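Local coordinates for alpha-1,6-mannanase (Bacteroides thetaiotaomicron, PDB 4V1S), which probably hydrolyses alpha-1,6-linked mannose chains as a family 76 glycoside hydrolase, an endo-acting enzyme type used in polysaccharide utilisation, at residues F345-L350 against Y382-A387. Sequence-based numbering, arbitrary orientation. Where two conformers were deposited one is given.
Sequences FIHNKL and YMYMRA
Y384 reaches from helix 374-394 to I346 and H347 near the C-terminal end of helix 334-350. Both helices belong to the helical (alpha/alpha)6-type barrel of family 76. Their short segments run obliquely, nearer antiparallel than parallel, at 134°, with axes 11.4 Å apart, and the tyrosine spans this separation. The aromatic contact is an offset edge-to-face pair. The H347 ring turns its edge to the Y384 face, with planes at 79° and centroids 5.8 Å apart. With chi1 at -172° the imidazole swings away from the H347 backbone N, and this puts CD2 of H347 4.1 Å from Y384 CZ. H347 ND1 donates to N348 OD1 at 3.1 Å, nearly straight and close to the ring plane. W49 stacks on the same imidazole. Cutting the side chain back to an alanine would probably leave W49 and the Y384 face without their ring partner. I346 makes the apolar contacts with two branches. Its CD1 meets M383 CG at 4.4 Å, and I346 also touches Y357 and W361. The phenol oxygen is buried and hydrogen-bonds the Y357 hydroxyl. Y384 OH also packs against the helix backbone, 3.1 Å from H347 CA, while I346 CG2 lies 3.5 Å from that same OH and 4.2 Å from Y384 CZ.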
loop_
_atom_site.group_PDB
_atom_site.type_symbol
_atom_site.label_atom_id
_atom_site.label_comp_id
_atom_site.label_asym_id
_atom_site.label_seq_id
_atom_site.Cartn_x
_atom_site.Cartn_y
_atom_site.Cartn_z
ATOM N N PHE A 345 -13.257 12.758 6.660
ATOM C CA PHE A 345 -12.433 13.946 6.543
ATOM C C PHE A 345 -11.843 14.099 5.141
ATOM O O PHE A 345 -11.826 15.180 4.583
ATOM C CB PHE A 345 -11.323 13.928 7.602
ATOM C CG PHE A 345 -10.407 15.125 7.543
ATOM C CD1 PHE A 345 -10.729 16.279 8.167
ATOM C CD2 PHE A 345 -9.192 15.042 6.850
ATOM C CE1 PHE A 345 -9.870 17.374 8.137
ATOM C CE2 PHE A 345 -8.338 16.128 6.781
ATOM C CZ PHE A 345 -8.684 17.297 7.446
ATOM N N ILE A 346 -11.328 13.019 4.577
ATOM C CA ILE A 346 -10.829 13.071 3.214
ATOM C C ILE A 346 -11.889 13.640 2.267
ATOM O O ILE A 346 -11.622 14.557 1.508
ATOM C CB ILE A 346 -10.366 11.670 2.745
ATOM C CG1 ILE A 346 -9.170 11.194 3.590
ATOM C CG2 ILE A 346 -9.962 11.718 1.269
ATOM C CD1 ILE A 346 -8.904 9.720 3.405
ATOM N N HIS A 347 -13.090 13.111 2.318
ATOM C CA HIS A 347 -14.170 13.574 1.412
ATOM C C HIS A 347 -14.636 14.997 1.710
ATOM O O HIS A 347 -14.828 15.821 0.812
ATOM C CB HIS A 347 -15.328 12.616 1.494
ATOM C CG HIS A 347 -16.392 12.877 0.483
ATOM N ND1 HIS A 347 -17.559 13.539 0.785
ATOM C CD2 HIS A 347 -16.437 12.613 -0.842
ATOM C CE1 HIS A 347 -18.300 13.632 -0.307
ATOM N NE2 HIS A 347 -17.646 13.068 -1.303
ATOM N N ASN A 348 -14.885 15.246 2.982
ATOM C CA ASN A 348 -15.516 16.484 3.426
ATOM C C ASN A 348 -14.584 17.682 3.482
ATOM O O ASN A 348 -15.028 18.813 3.307
ATOM C CB ASN A 348 -16.227 16.228 4.764
ATOM C CG ASN A 348 -17.349 15.187 4.646
ATOM O OD1 ASN A 348 -17.854 14.867 3.544
ATOM N ND2 ASN A 348 -17.737 14.628 5.790
ATOM N N LYS A 349 -13.301 17.437 3.728
ATOM C CA LYS A 349 -12.325 18.513 3.924
ATOM C C LYS A 349 -11.165 18.558 2.923
ATOM O O LYS A 349 -10.617 19.641 2.651
ATOM C CB LYS A 349 -11.779 18.470 5.342
ATOM C CG LYS A 349 -12.817 18.753 6.398
ATOM C CD LYS A 349 -13.304 20.190 6.268
ATOM C CE LYS A 349 -14.383 20.570 7.276
ATOM N NZ LYS A 349 -14.691 22.025 7.135
ATOM N N LEU A 350 -10.793 17.414 2.349
ATOM C CA LEU A 350 -9.666 17.417 1.389
ATOM C C LEU A 350 -10.058 17.535 -0.079
ATOM O O LEU A 350 -9.340 18.174 -0.845
ATOM C CB LEU A 350 -8.780 16.191 1.589
ATOM C CG LEU A 350 -8.178 16.036 2.995
ATOM C CD1 LEU A 350 -7.318 14.777 3.035
ATOM C CD2 LEU A 350 -7.346 17.260 3.393
ATOM N N TYR A 382 -9.297 4.276 -3.205
ATOM C CA TYR A 382 -9.084 3.031 -2.487
ATOM C C TYR A 382 -9.715 3.074 -1.085
ATOM O O TYR A 382 -10.471 2.170 -0.704
ATOM C CB TYR A 382 -7.595 2.720 -2.438
ATOM C CG TYR A 382 -7.192 1.595 -1.521
ATOM C CD1 TYR A 382 -7.831 0.375 -1.573
ATOM C CD2 TYR A 382 -6.129 1.739 -0.630
ATOM C CE1 TYR A 382 -7.457 -0.683 -0.720
ATOM C CE2 TYR A 382 -5.758 0.720 0.228
ATOM C CZ TYR A 382 -6.408 -0.503 0.183
ATOM O OH TYR A 382 -6.024 -1.488 1.052
ATOM N N MET A 383 -9.486 4.168 -0.364
ATOM C CA MET A 383 -10.114 4.339 0.951
ATOM C C MET A 383 -11.633 4.316 0.878
ATOM O O MET A 383 -12.302 3.689 1.713
ATOM C CB MET A 383 -9.656 5.616 1.589
ATOM C CG MET A 383 -8.206 5.584 2.016
ATOM S SD MET A 383 -7.787 4.412 3.322
ATOM C CE MET A 383 -7.284 2.983 2.396
ATOM N N TYR A 384 -12.182 4.947 -0.147
ATOM C CA TYR A 384 -13.646 4.941 -0.263
ATOM C C TYR A 384 -14.197 3.552 -0.493
ATOM O O TYR A 384 -15.249 3.210 0.039
ATOM C CB TYR A 384 -14.157 5.917 -1.339
ATOM C CG TYR A 384 -13.850 7.366 -1.092
ATOM C CD1 TYR A 384 -13.869 7.907 0.193
ATOM C CD2 TYR A 384 -13.526 8.212 -2.155
ATOM C CE1 TYR A 384 -13.514 9.231 0.409
ATOM C CE2 TYR A 384 -13.252 9.576 -1.963
ATOM C CZ TYR A 384 -13.248 10.068 -0.665
ATOM O OH TYR A 384 -12.961 11.386 -0.447
ATOM N N MET A 385 -13.523 2.755 -1.320
ATOM C CA MET A 385 -13.986 1.419 -1.581
ATOM C C MET A 385 -13.858 0.549 -0.312
ATOM O O MET A 385 -14.727 -0.289 -0.023
ATOM C CB MET A 385 -13.236 0.797 -2.754
ATOM C CG MET A 385 -13.850 -0.503 -3.243
ATOM S SD MET A 385 -15.442 -0.339 -4.005
ATOM C CE MET A 385 -14.977 -0.013 -5.701
ATOM N N ARG A 386 -12.759 0.727 0.421
ATOM C CA ARG A 386 -12.605 0.035 1.700
ATOM C C ARG A 386 -13.735 0.348 2.676
ATOM O O ARG A 386 -14.329 -0.546 3.302
ATOM C CB ARG A 386 -11.275 0.358 2.341
ATOM C CG ARG A 386 -10.082 -0.166 1.568
ATOM C CD ARG A 386 -9.902 -1.644 1.777
ATOM N NE ARG A 386 -9.111 -1.911 2.951
ATOM C CZ ARG A 386 -9.163 -2.989 3.714
ATOM N NH1 ARG A 386 -10.028 -3.932 3.466
ATOM N NH2 ARG A 386 -8.308 -3.115 4.725
ATOM N N ALA A 387 -14.019 1.620 2.808
ATOM C CA ALA A 387 -15.115 2.077 3.663
ATOM C C ALA A 387 -16.462 1.493 3.201
ATOM O O ALA A 387 -17.252 1.069 4.008
ATOM C CB ALA A 387 -15.164 3.595 3.671
#